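Long-range contact in fiber protein (Duck adenovirus 1, PDB 6ITX), which probably attaches the virus to host-cell receptors through the C-terminal head domain of its trimeric fiber, the part present here: residues 96-110 / 119-131. Sequence-based numbering, arbitrary orientation.
Sequences IISMGNNLFDSGYEI and AAKVAGYVYLTSV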
loop_
_atom_site.group_PDB
_atom_site.type_symbol
_atom_site.label_atom_id
_atom_site.label_comp_id
_atom_site.label_asym_id
_atom_site.label_seq_id
_atom_site.Cartn_x
_atom_site.Cartn_y
_atom_site.Cartn_z
ATOM N N ILE A 96 -6.870 -17.835 5.283
ATOM C CA ILE A 96 -5.734 -17.877 4.377
ATOM C C ILE A 96 -6.038 -18.834 3.236
ATOM O O ILE A 96 -6.498 -19.957 3.469
ATOM C CB ILE A 96 -4.453 -18.321 5.099
ATOM C CG1 ILE A 96 -4.307 -17.612 6.453
ATOM C CG2 ILE A 96 -3.239 -18.100 4.196
ATOM C CD1 ILE A 96 -2.914 -17.681 7.004
ATOM N N ILE A 97 -5.796 -18.389 2.002
ATOM C CA ILE A 97 -5.772 -19.261 0.837
ATOM C C ILE A 97 -4.573 -18.859 0.002
ATOM O O ILE A 97 -4.033 -17.761 0.136
ATOM C CB ILE A 97 -7.047 -19.207 -0.054
ATOM C CG1 ILE A 97 -7.201 -17.833 -0.722
ATOM C CG2 ILE A 97 -8.294 -19.652 0.709
ATOM C CD1 ILE A 97 -8.192 -17.820 -1.868
ATOM N N SER A 98 -4.176 -19.757 -0.887
ATOM C CA SER A 98 -3.107 -19.479 -1.823
ATOM C C SER A 98 -3.410 -20.165 -3.150
ATOM O O SER A 98 -4.152 -21.150 -3.209
ATOM C CB SER A 98 -1.753 -19.938 -1.261
ATOM O OG SER A 98 -1.637 -21.338 -1.336
ATOM N N MET A 99 -2.851 -19.616 -4.226
ATOM C CA MET A 99 -3.028 -20.200 -5.547
ATOM C C MET A 99 -1.702 -20.211 -6.288
ATOM O O MET A 99 -0.853 -19.342 -6.085
ATOM C CB MET A 99 -4.073 -19.437 -6.350
ATOM C CG MET A 99 -5.097 -18.765 -5.461
ATOM S SD MET A 99 -6.172 -17.707 -6.413
ATOM C CE MET A 99 -7.238 -17.178 -5.103
ATOM N N GLY A 100 -1.531 -21.202 -7.146
ATOM C CA GLY A 100 -0.285 -21.333 -7.852
ATOM C C GLY A 100 0.755 -22.038 -7.005
ATOM O O GLY A 100 0.458 -22.658 -5.979
ATOM N N ASN A 101 2.006 -21.914 -7.442
ATOM C CA ASN A 101 3.113 -22.724 -6.943
ATOM C C ASN A 101 4.256 -21.793 -6.575
ATOM O O ASN A 101 4.923 -21.245 -7.464
ATOM C CB ASN A 101 3.545 -23.736 -8.003
ATOM C CG ASN A 101 4.854 -24.410 -7.674
ATOM O OD1 ASN A 101 5.242 -24.528 -6.516
ATOM N ND2 ASN A 101 5.532 -24.886 -8.700
ATOM N N ASN A 102 4.506 -21.633 -5.272
ATOM C CA ASN A 102 5.566 -20.714 -4.868
ATOM C C ASN A 102 6.962 -21.201 -5.237
ATOM O O ASN A 102 7.922 -20.446 -5.064
ATOM C CB ASN A 102 5.519 -20.434 -3.367
ATOM C CG ASN A 102 5.783 -21.666 -2.526
ATOM O OD1 ASN A 102 5.996 -22.756 -3.055
ATOM N ND2 ASN A 102 5.751 -21.503 -1.206
ATOM N N LEU A 103 7.120 -22.415 -5.751
ATOM C CA LEU A 103 8.468 -22.853 -6.073
ATOM C C LEU A 103 8.874 -22.583 -7.512
ATOM O O LEU A 103 10.054 -22.746 -7.830
ATOM C CB LEU A 103 8.637 -24.336 -5.779
ATOM C CG LEU A 103 8.881 -24.618 -4.299
ATOM C CD1 LEU A 103 9.040 -26.108 -4.129
ATOM C CD2 LEU A 103 10.083 -23.831 -3.756
ATOM N N PHE A 104 7.940 -22.155 -8.369
ATOM C CA PHE A 104 8.212 -21.877 -9.783
ATOM C C PHE A 104 9.060 -22.977 -10.413
ATOM O O PHE A 104 9.992 -22.717 -11.179
ATOM C CB PHE A 104 8.869 -20.505 -9.963
ATOM C CG PHE A 104 8.134 -19.380 -9.271
ATOM C CD1 PHE A 104 6.870 -18.990 -9.697
ATOM C CD2 PHE A 104 8.708 -18.723 -8.181
ATOM C CE1 PHE A 104 6.186 -17.959 -9.050
ATOM C CE2 PHE A 104 8.040 -17.702 -7.539
ATOM C CZ PHE A 104 6.769 -17.320 -7.973
ATOM N N ASP A 105 8.741 -24.224 -10.071
ATOM C CA ASP A 105 9.393 -25.397 -10.643
ATOM C C ASP A 105 8.419 -26.255 -11.442
ATOM O O ASP A 105 8.741 -27.400 -11.765
ATOM C CB ASP A 105 10.036 -26.235 -9.535
ATOM C CG ASP A 105 9.006 -26.798 -8.555
ATOM O OD1 ASP A 105 7.789 -26.526 -8.723
ATOM O OD2 ASP A 105 9.409 -27.525 -7.617
ATOM N N SER A 106 7.233 -25.731 -11.750
ATOM C CA SER A 106 6.131 -26.469 -12.353
ATOM C C SER A 106 5.740 -25.913 -13.721
ATOM O O SER A 106 4.614 -26.126 -14.178
ATOM C CB SER A 106 4.945 -26.457 -11.387
ATOM O OG SER A 106 3.686 -26.462 -12.048
ATOM N N GLY A 107 6.644 -25.203 -14.394
ATOM C CA GLY A 107 6.364 -24.708 -15.728
ATOM C C GLY A 107 5.580 -23.413 -15.708
ATOM O O GLY A 107 5.335 -22.802 -14.665
ATOM N N TYR A 108 5.170 -22.997 -16.903
ATOM C CA TYR A 108 4.458 -21.738 -17.120
ATOM C C TYR A 108 3.115 -22.077 -17.764
ATOM O O TYR A 108 2.975 -22.111 -18.991
ATOM C CB TYR A 108 5.313 -20.766 -17.991
ATOM C CG TYR A 108 6.691 -20.523 -17.403
ATOM C CD1 TYR A 108 7.739 -21.400 -17.665
ATOM C CD2 TYR A 108 6.931 -19.450 -16.549
ATOM C CE1 TYR A 108 8.988 -21.208 -17.113
ATOM C CE2 TYR A 108 8.194 -19.246 -15.993
ATOM C CZ TYR A 108 9.213 -20.139 -16.280
ATOM O OH TYR A 108 10.468 -19.972 -15.741
ATOM N N GLU A 109 2.112 -22.321 -16.919
ATOM C CA GLU A 109 0.800 -22.778 -17.366
ATOM C C GLU A 109 -0.329 -21.818 -16.972
ATOM O O GLU A 109 -1.512 -22.197 -17.001
ATOM C CB GLU A 109 0.542 -24.185 -16.819
ATOM C CG GLU A 109 1.428 -25.250 -17.462
ATOM C CD GLU A 109 1.862 -26.333 -16.490
ATOM O OE1 GLU A 109 1.387 -26.362 -15.319
ATOM O OE2 GLU A 109 2.695 -27.169 -16.912
ATOM N N ILE A 110 0.015 -20.581 -16.610
ATOM C CA ILE A 110 -0.944 -19.554 -16.217
ATOM C C ILE A 110 -1.112 -18.617 -17.399
ATOM O O ILE A 110 -0.117 -18.216 -18.015
ATOM C CB ILE A 110 -0.452 -18.809 -14.967
ATOM C CG1 ILE A 110 -0.199 -19.821 -13.849
ATOM C CG2 ILE A 110 -1.437 -17.749 -14.535
ATOM C CD1 ILE A 110 -1.419 -20.604 -13.477
ATOM N N ALA A 119 -0.973 -13.048 -26.305
ATOM C CA ALA A 119 -1.094 -13.718 -25.019
ATOM C C ALA A 119 0.266 -14.224 -24.568
ATOM O O ALA A 119 1.251 -14.208 -25.316
ATOM C CB ALA A 119 -2.092 -14.875 -25.072
ATOM N N ALA A 120 0.301 -14.686 -23.322
ATOM C CA ALA A 120 1.507 -15.248 -22.746
ATOM C C ALA A 120 1.113 -16.294 -21.719
ATOM O O ALA A 120 0.017 -16.258 -21.143
ATOM C CB ALA A 120 2.382 -14.164 -22.109
ATOM N N LYS A 121 2.011 -17.243 -21.501
ATOM C CA LYS A 121 1.846 -18.171 -20.400
ATOM C C LYS A 121 2.979 -17.947 -19.416
ATOM O O LYS A 121 4.140 -17.810 -19.817
ATOM C CB LYS A 121 1.751 -19.617 -20.899
ATOM C CG LYS A 121 0.462 -19.716 -21.757
ATOM C CD LYS A 121 0.169 -21.005 -22.489
ATOM C CE LYS A 121 -0.639 -21.938 -21.606
ATOM N NZ LYS A 121 0.225 -23.042 -21.034
ATOM N N VAL A 122 2.622 -17.835 -18.144
ATOM C CA VAL A 122 3.527 -17.384 -17.101
ATOM C C VAL A 122 3.338 -18.279 -15.880
ATOM O O VAL A 122 2.489 -19.171 -15.865
ATOM C CB VAL A 122 3.313 -15.897 -16.734
ATOM C CG1 VAL A 122 3.458 -14.990 -17.985
ATOM C CG2 VAL A 122 1.973 -15.695 -16.069
ATOM N N ALA A 123 4.164 -18.046 -14.860
ATOM C CA ALA A 123 4.077 -18.769 -13.604
ATOM C C ALA A 123 3.784 -17.787 -12.479
ATOM O O ALA A 123 4.206 -16.625 -12.525
ATOM C CB ALA A 123 5.360 -19.546 -13.317
ATOM N N GLY A 124 3.049 -18.250 -11.468
ATOM C CA GLY A 124 2.599 -17.348 -10.430
ATOM C C GLY A 124 2.345 -18.018 -9.098
ATOM O O GLY A 124 2.100 -19.226 -9.011
ATOM N N TYR A 125 2.383 -17.192 -8.054
ATOM C CA TYR A 125 2.018 -17.583 -6.700
ATOM C C TYR A 125 1.241 -16.449 -6.053
ATOM O O TYR A 125 1.714 -15.312 -6.022
ATOM C CB TYR A 125 3.252 -17.897 -5.861
ATOM C CG TYR A 125 2.880 -18.364 -4.493
ATOM C CD1 TYR A 125 2.080 -19.492 -4.333
ATOM C CD2 TYR A 125 3.310 -17.690 -3.353
ATOM C CE1 TYR A 125 1.729 -19.949 -3.068
ATOM C CE2 TYR A 125 2.970 -18.136 -2.081
ATOM C CZ TYR A 125 2.178 -19.268 -1.951
ATOM O OH TYR A 125 1.806 -19.736 -0.715
ATOM N N VAL A 126 0.062 -16.748 -5.522
ATOM C CA VAL A 126 -0.808 -15.748 -4.914
ATOM C C VAL A 126 -1.109 -16.166 -3.483
ATOM O O VAL A 126 -1.623 -17.264 -3.248
ATOM C CB VAL A 126 -2.118 -15.576 -5.701
ATOM C CG1 VAL A 126 -2.826 -14.290 -5.265
ATOM C CG2 VAL A 126 -1.845 -15.580 -7.186
ATOM N N TYR A 127 -0.818 -15.282 -2.538
ATOM C CA TYR A 127 -1.062 -15.514 -1.126
ATOM C C TYR A 127 -2.081 -14.491 -0.664
ATOM O O TYR A 127 -1.798 -13.293 -0.684
ATOM C CB TYR A 127 0.230 -15.387 -0.314
ATOM C CG TYR A 127 0.155 -15.944 1.097
ATOM C CD1 TYR A 127 0.128 -17.331 1.326
ATOM C CD2 TYR A 127 0.138 -15.097 2.199
ATOM C CE1 TYR A 127 0.087 -17.847 2.605
ATOM C CE2 TYR A 127 0.090 -15.609 3.492
ATOM C CZ TYR A 127 0.060 -16.985 3.692
ATOM O OH TYR A 127 0.005 -17.502 4.984
ATOM N N LEU A 128 -3.255 -14.955 -0.246
ATOM C CA LEU A 128 -4.324 -14.070 0.185
ATOM C C LEU A 128 -4.705 -14.363 1.628
ATOM O O LEU A 128 -4.954 -15.521 1.989
ATOM C CB LEU A 128 -5.540 -14.214 -0.718
ATOM C CG LEU A 128 -5.233 -13.986 -2.190
ATOM C CD1 LEU A 128 -6.449 -14.323 -2.998
ATOM C CD2 LEU A 128 -4.819 -12.537 -2.433
ATOM N N THR A 129 -4.755 -13.306 2.440
ATOM C CA THR A 129 -5.331 -13.348 3.772
ATOM C C THR A 129 -6.579 -12.480 3.822
ATOM O O THR A 129 -6.610 -11.384 3.265
ATOM C CB THR A 129 -4.341 -12.865 4.834
ATOM O OG1 THR A 129 -4.237 -11.434 4.784
ATOM C CG2 THR A 129 -2.981 -13.500 4.623
ATOM N N SER A 130 -7.603 -12.973 4.489
ATOM C CA SER A 130 -8.818 -12.216 4.726
ATOM C C SER A 130 -8.847 -11.874 6.204
ATOM O O SER A 130 -8.907 -12.777 7.043
ATOM C CB SER A 130 -10.057 -13.016 4.333
ATOM O OG SER A 130 -11.241 -12.374 4.798
ATOM N N VAL A 131 -8.794 -10.583 6.523
ATOM C CA VAL A 131 -8.813 -10.146 7.910
ATOM C C VAL A 131 -9.767 -8.972 8.029
ATOM O O VAL A 131 -9.569 -7.940 7.386
ATOM C CB VAL A 131 -7.401 -9.807 8.445
ATOM C CG1 VAL A 131 -6.652 -8.957 7.474
ATOM C CG2 VAL A 131 -7.474 -9.138 9.837
HETATM O O HOH W 1 4.400 -21.244 -10.280
#
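Asn102 lays its CB over the centre of the Tyr125 ring, 3.4 Å from the ring centroid and 8° off the normal. This is a CH-pi contact. Tyr125 has CG anti to its backbone N (chi1 -177°), which turns the ring along strand 96-100, and its OH comes to 3.6 Å from Ser98 CB. Phe104 crosses Tyr125 at about a right angle, with CZ beside Tyr125 CB. The CD1 edge of Phe104 meets Ala123 CB, which also packs at 3.6 Å against Tyr108 CD2. Farther along, Ile96 CG2 rests against Tyr127 CZ at 3.5 Å. Ile97, Met99, Val126 and Leu128 point to the other face of the sheet, where Met99 CE meets Leu128 CD1 at 3.6 Å.

Antiparallel backbone pairing places the strand residues. Ile97 with Leu128 and Met99 with Val126 are hydrogen-bonded pairs; Asn101 N adds a bond to Gly124 O. A type I turn from Asn101 to Phe104 then positions Asn102 and Phe104. Asn101 OD1 accepts from Leu103 N in an Asx turn, and ND2 holds Asp105 OD1 at 2.8 Å. Pairing resumes at Ile110 with Val122, where Glu109 and Ile110 form a classic beta bulge.

Tyr127 OH bonds Gly132 O of the second subunit, so the sheet reaches the trimer interface. In this beta-rich fiber head, residues 101-109 loop out between strands 95-100 and 110-114, which share one edge of the long strand 118-131. Strand 134-144 lies on its other edge. Ser98 OG bonds Trp186 NE1 of strand 184-187, the next strand beyond 95-100.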